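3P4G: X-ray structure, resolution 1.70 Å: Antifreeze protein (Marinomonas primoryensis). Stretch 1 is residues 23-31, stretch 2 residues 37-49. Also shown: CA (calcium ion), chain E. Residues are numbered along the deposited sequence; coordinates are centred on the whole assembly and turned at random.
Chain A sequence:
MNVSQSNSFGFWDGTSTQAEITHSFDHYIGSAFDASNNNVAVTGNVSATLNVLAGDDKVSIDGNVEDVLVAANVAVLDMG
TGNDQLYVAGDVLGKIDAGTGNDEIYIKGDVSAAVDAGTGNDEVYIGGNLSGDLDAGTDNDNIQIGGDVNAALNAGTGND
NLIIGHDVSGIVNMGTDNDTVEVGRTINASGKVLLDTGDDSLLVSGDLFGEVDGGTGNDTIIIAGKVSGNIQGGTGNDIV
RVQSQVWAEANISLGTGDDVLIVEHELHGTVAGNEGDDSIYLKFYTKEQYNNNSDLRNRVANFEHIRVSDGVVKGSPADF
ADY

Stretch 1, residues 23-31: HSFDHYIGS
Stretch 2 (37-49) NNNVAVTGNVSAT

The two stretches run parallel, in register from His23 beside Val40 to His27 beside Gly44, with paired CA atoms 4.7 to 4.8 Å apart. The register has shifted by one at Tyr28, which lies beside Val46, and by one more at Ile29, whose CA is 5.0 Å from Ala48 CA. Strands 24-25 and 39-42 form the first ladder. A single bridge, Tyr28 with Val46, follows after a loop.

The backbone bonds alternate in the parallel manner. His23 N donates to Asn39 O (2.8 Å) and Ala41 N to His23 O (2.8 Å). Phe25 N donates to Ala41 O (2.8 Å) and Thr43 N to Phe25 O (2.9 Å). Asp26, at phi/psi -95/-86, turns its carbonyl to the partner, and Gly44 N donates to Asp26 O (2.8 Å). Gly44 is at -113/-141. A CB there would point toward stretch 1 and clash with Asp26 O at 2.8 Å. Beyond the turn, Tyr28 N donates to Asn45 O and Ser47 N to Tyr28 O, both at 2.8 Å.

Ser24 (chi1 m) and Ala41 share one face of the sheet. Phe25 and Val42 share the other. Phe25 is m, with chi2 -88°. This carries its ring back along stretch 2, where Phe25 CE2 meets Val40 CG1 at 3.9 Å, at the ring edge. Phe25 CD2 lies 4.1 Å from Val42 CG2. Val40 and Val42 are both t. Val42 CG1 is 3.8 Å from Tyr28 CB, and Val42 CG2 is also near Tyr28 CB, at 4.1 Å, so Val42 touches both Phe25 and Tyr28.

Tyr28 is buried and points toward stretch 2, with chi1 177° (t) and chi2 89°. The ring extends along the partner: Tyr28 CD2 is 3.8 Å from Val46 CG1, and Tyr28 CE2 is 4.0 Å from Ala48 CB. At its tip, Tyr28 OH donates to Thr49 O (2.7 Å). The same hydroxyl oxygen accepts a weak bond from Ser31 N, 3.1 Å from Tyr28 OH. The t rotamer thus combines apolar packing with a polar anchor.

Asp26 CB points away overall, but chi1 t and chi2 4° bring the carboxylate back. Thr43, chi1 p, donates from OG1 to Asp26 OD1 (3.1 Å).

His23 is m, with chi2 76°. His23 ND1 is hydrogen-bonded to a water at 2.7 Å, and that water accepts from Asn39 N (2.9 Å), bridging the stretches.

Gly30 is at 122/136, where a CB would jam against the preceding carbonyl. Gly30 N lies 3.6 Å from Ala48 CB.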

# COMPACT_ATOMS: atom_id res chain seq x y z
N HIS A 23 3.96 24.64 26.39
CA HIS A 23 5.28 24.31 26.86
C HIS A 23 6.24 24.55 25.69
O HIS A 23 6.09 23.92 24.64
CB HIS A 23 5.36 22.83 27.31
CG HIS A 23 4.57 22.51 28.55
ND1 HIS A 23 3.19 22.39 28.55
CD2 HIS A 23 4.96 22.21 29.81
CE1 HIS A 23 2.78 22.07 29.77
NE2 HIS A 23 3.83 21.96 30.55
N SER A 24 7.20 25.44 25.87
CA SER A 24 8.19 25.73 24.83
C SER A 24 9.57 25.21 25.22
O SER A 24 10.00 25.38 26.37
CB SER A 24 8.26 27.22 24.53
OG SER A 24 7.00 27.73 24.13
N PHE A 25 10.24 24.57 24.27
CA PHE A 25 11.60 24.05 24.44
C PHE A 25 12.43 24.38 23.22
O PHE A 25 11.88 24.51 22.11
CB PHE A 25 11.55 22.53 24.55
CG PHE A 25 10.68 22.03 25.66
CD1 PHE A 25 11.20 21.86 26.94
CD2 PHE A 25 9.33 21.71 25.43
CE1 PHE A 25 10.40 21.37 27.99
CE2 PHE A 25 8.52 21.23 26.45
CZ PHE A 25 9.04 21.07 27.74
N ASP A 26 13.75 24.51 23.41
CA ASP A 26 14.66 24.51 22.25
C ASP A 26 15.12 23.05 22.14
O ASP A 26 14.50 22.26 21.42
CB ASP A 26 15.83 25.53 22.40
CG ASP A 26 16.80 25.54 21.15
OD1 ASP A 26 16.57 24.84 20.12
OD2 ASP A 26 17.82 26.28 21.21
N HIS A 27 16.16 22.68 22.87
CA HIS A 27 16.57 21.29 22.91
C HIS A 27 15.72 20.59 23.98
O HIS A 27 15.81 20.90 25.17
CB HIS A 27 18.08 21.25 23.20
CG HIS A 27 18.70 19.88 23.23
ND1 HIS A 27 18.15 18.78 22.59
CD2 HIS A 27 19.87 19.46 23.77
CE1 HIS A 27 18.95 17.74 22.75
NE2 HIS A 27 20.00 18.12 23.46
N TYR A 28 14.84 19.67 23.56
CA TYR A 28 14.01 18.92 24.51
C TYR A 28 14.77 17.77 25.14
O TYR A 28 15.17 16.80 24.47
CB TYR A 28 12.73 18.42 23.85
CG TYR A 28 11.89 17.57 24.78
CD1 TYR A 28 10.92 18.15 25.60
CD2 TYR A 28 12.07 16.17 24.84
CE1 TYR A 28 10.12 17.36 26.47
CE2 TYR A 28 11.31 15.37 25.70
CZ TYR A 28 10.33 15.97 26.51
OH TYR A 28 9.55 15.21 27.36
N ILE A 29 14.93 17.86 26.47
CA ILE A 29 15.66 16.85 27.19
C ILE A 29 14.82 16.23 28.33
O ILE A 29 15.34 15.62 29.26
CB ILE A 29 17.00 17.38 27.69
CG1 ILE A 29 16.79 18.60 28.61
CG2 ILE A 29 17.87 17.79 26.48
CD1 ILE A 29 18.05 18.96 29.45
N GLY A 30 13.51 16.37 28.24
CA GLY A 30 12.65 15.69 29.19
C GLY A 30 11.79 16.68 29.94
O GLY A 30 12.28 17.74 30.37
N SER A 31 10.51 16.35 30.08
CA SER A 31 9.57 17.16 30.82
C SER A 31 8.33 16.31 31.06
O SER A 31 8.09 15.33 30.34
CB SER A 31 9.21 18.40 30.04
OG SER A 31 8.48 19.25 30.91
N ASN A 37 -5.22 19.39 27.59
CA ASN A 37 -4.90 19.46 26.16
C ASN A 37 -3.61 20.29 26.01
O ASN A 37 -3.64 21.54 26.01
CB ASN A 37 -6.07 20.17 25.43
CG ASN A 37 -7.40 19.45 25.61
OD1 ASN A 37 -7.46 18.22 25.68
ND2 ASN A 37 -8.48 20.23 25.67
N ASN A 38 -2.48 19.60 26.00
CA ASN A 38 -1.18 20.24 25.87
C ASN A 38 -0.85 20.85 24.52
O ASN A 38 -1.35 20.43 23.48
CB ASN A 38 -0.08 19.25 26.26
CG ASN A 38 -0.17 18.83 27.71
OD1 ASN A 38 -0.47 17.67 28.02
ND2 ASN A 38 0.12 19.76 28.62
N ASN A 39 0.02 21.86 24.54
CA ASN A 39 0.60 22.42 23.31
C ASN A 39 2.10 22.47 23.56
O ASN A 39 2.57 23.21 24.44
CB ASN A 39 0.07 23.83 22.96
CG ASN A 39 0.66 24.36 21.66
OD1 ASN A 39 0.73 23.65 20.66
ND2 ASN A 39 1.12 25.59 21.66
N VAL A 40 2.83 21.61 22.86
CA VAL A 40 4.27 21.49 23.07
C VAL A 40 4.97 21.98 21.82
O VAL A 40 4.71 21.47 20.72
CB VAL A 40 4.67 20.04 23.41
CG1 VAL A 40 6.25 19.89 23.61
CG2 VAL A 40 3.93 19.59 24.66
N ALA A 41 5.86 22.98 21.97
CA ALA A 41 6.62 23.51 20.86
C ALA A 41 8.08 23.28 21.13
O ALA A 41 8.61 23.81 22.13
CB ALA A 41 6.35 25.06 20.72
N VAL A 42 8.73 22.50 20.28
CA VAL A 42 10.18 22.21 20.38
C VAL A 42 10.89 22.77 19.13
O VAL A 42 10.66 22.32 18.01
CB VAL A 42 10.44 20.66 20.52
CG1 VAL A 42 11.95 20.37 20.63
CG2 VAL A 42 9.65 20.09 21.72
N THR A 43 11.74 23.78 19.30
CA THR A 43 12.42 24.38 18.14
C THR A 43 13.65 23.54 17.73
O THR A 43 14.12 23.66 16.59
CB THR A 43 12.90 25.83 18.38
OG1 THR A 43 13.74 25.85 19.52
CG2 THR A 43 11.74 26.77 18.64
N GLY A 44 14.16 22.70 18.63
CA GLY A 44 15.30 21.83 18.32
C GLY A 44 14.95 20.34 18.30
O GLY A 44 13.87 19.95 17.87
N ASN A 45 15.85 19.51 18.81
CA ASN A 45 15.63 18.06 18.78
C ASN A 45 14.91 17.55 20.06
O ASN A 45 14.93 18.21 21.14
CB ASN A 45 16.95 17.33 18.53
CG ASN A 45 17.61 17.76 17.20
OD1 ASN A 45 16.98 17.75 16.15
ND2 ASN A 45 18.90 18.12 17.25
N VAL A 46 14.26 16.39 19.91
CA VAL A 46 13.75 15.62 21.03
C VAL A 46 14.76 14.54 21.43
O VAL A 46 14.98 13.58 20.69
CB VAL A 46 12.35 15.04 20.70
CG1 VAL A 46 11.89 13.99 21.74
CG2 VAL A 46 11.33 16.17 20.58
N SER A 47 15.37 14.67 22.62
CA SER A 47 16.40 13.75 23.06
C SER A 47 16.03 13.06 24.33
O SER A 47 16.89 12.46 24.96
CB SER A 47 17.73 14.48 23.26
OG SER A 47 18.06 15.22 22.11
N ALA A 48 14.75 13.12 24.71
CA ALA A 48 14.23 12.26 25.81
C ALA A 48 12.82 11.85 25.47
O ALA A 48 12.23 12.36 24.53
CB ALA A 48 14.23 12.99 27.16
N THR A 49 12.27 10.94 26.26
CA THR A 49 10.90 10.54 26.03
C THR A 49 9.97 11.76 26.22
O THR A 49 10.20 12.62 27.09
CB THR A 49 10.46 9.36 26.93
OG1 THR A 49 10.65 9.71 28.29
CG2 THR A 49 11.30 8.12 26.60
CA CA E . -2.16 15.99 27.71
O HOH W 1 0.80 22.38 27.31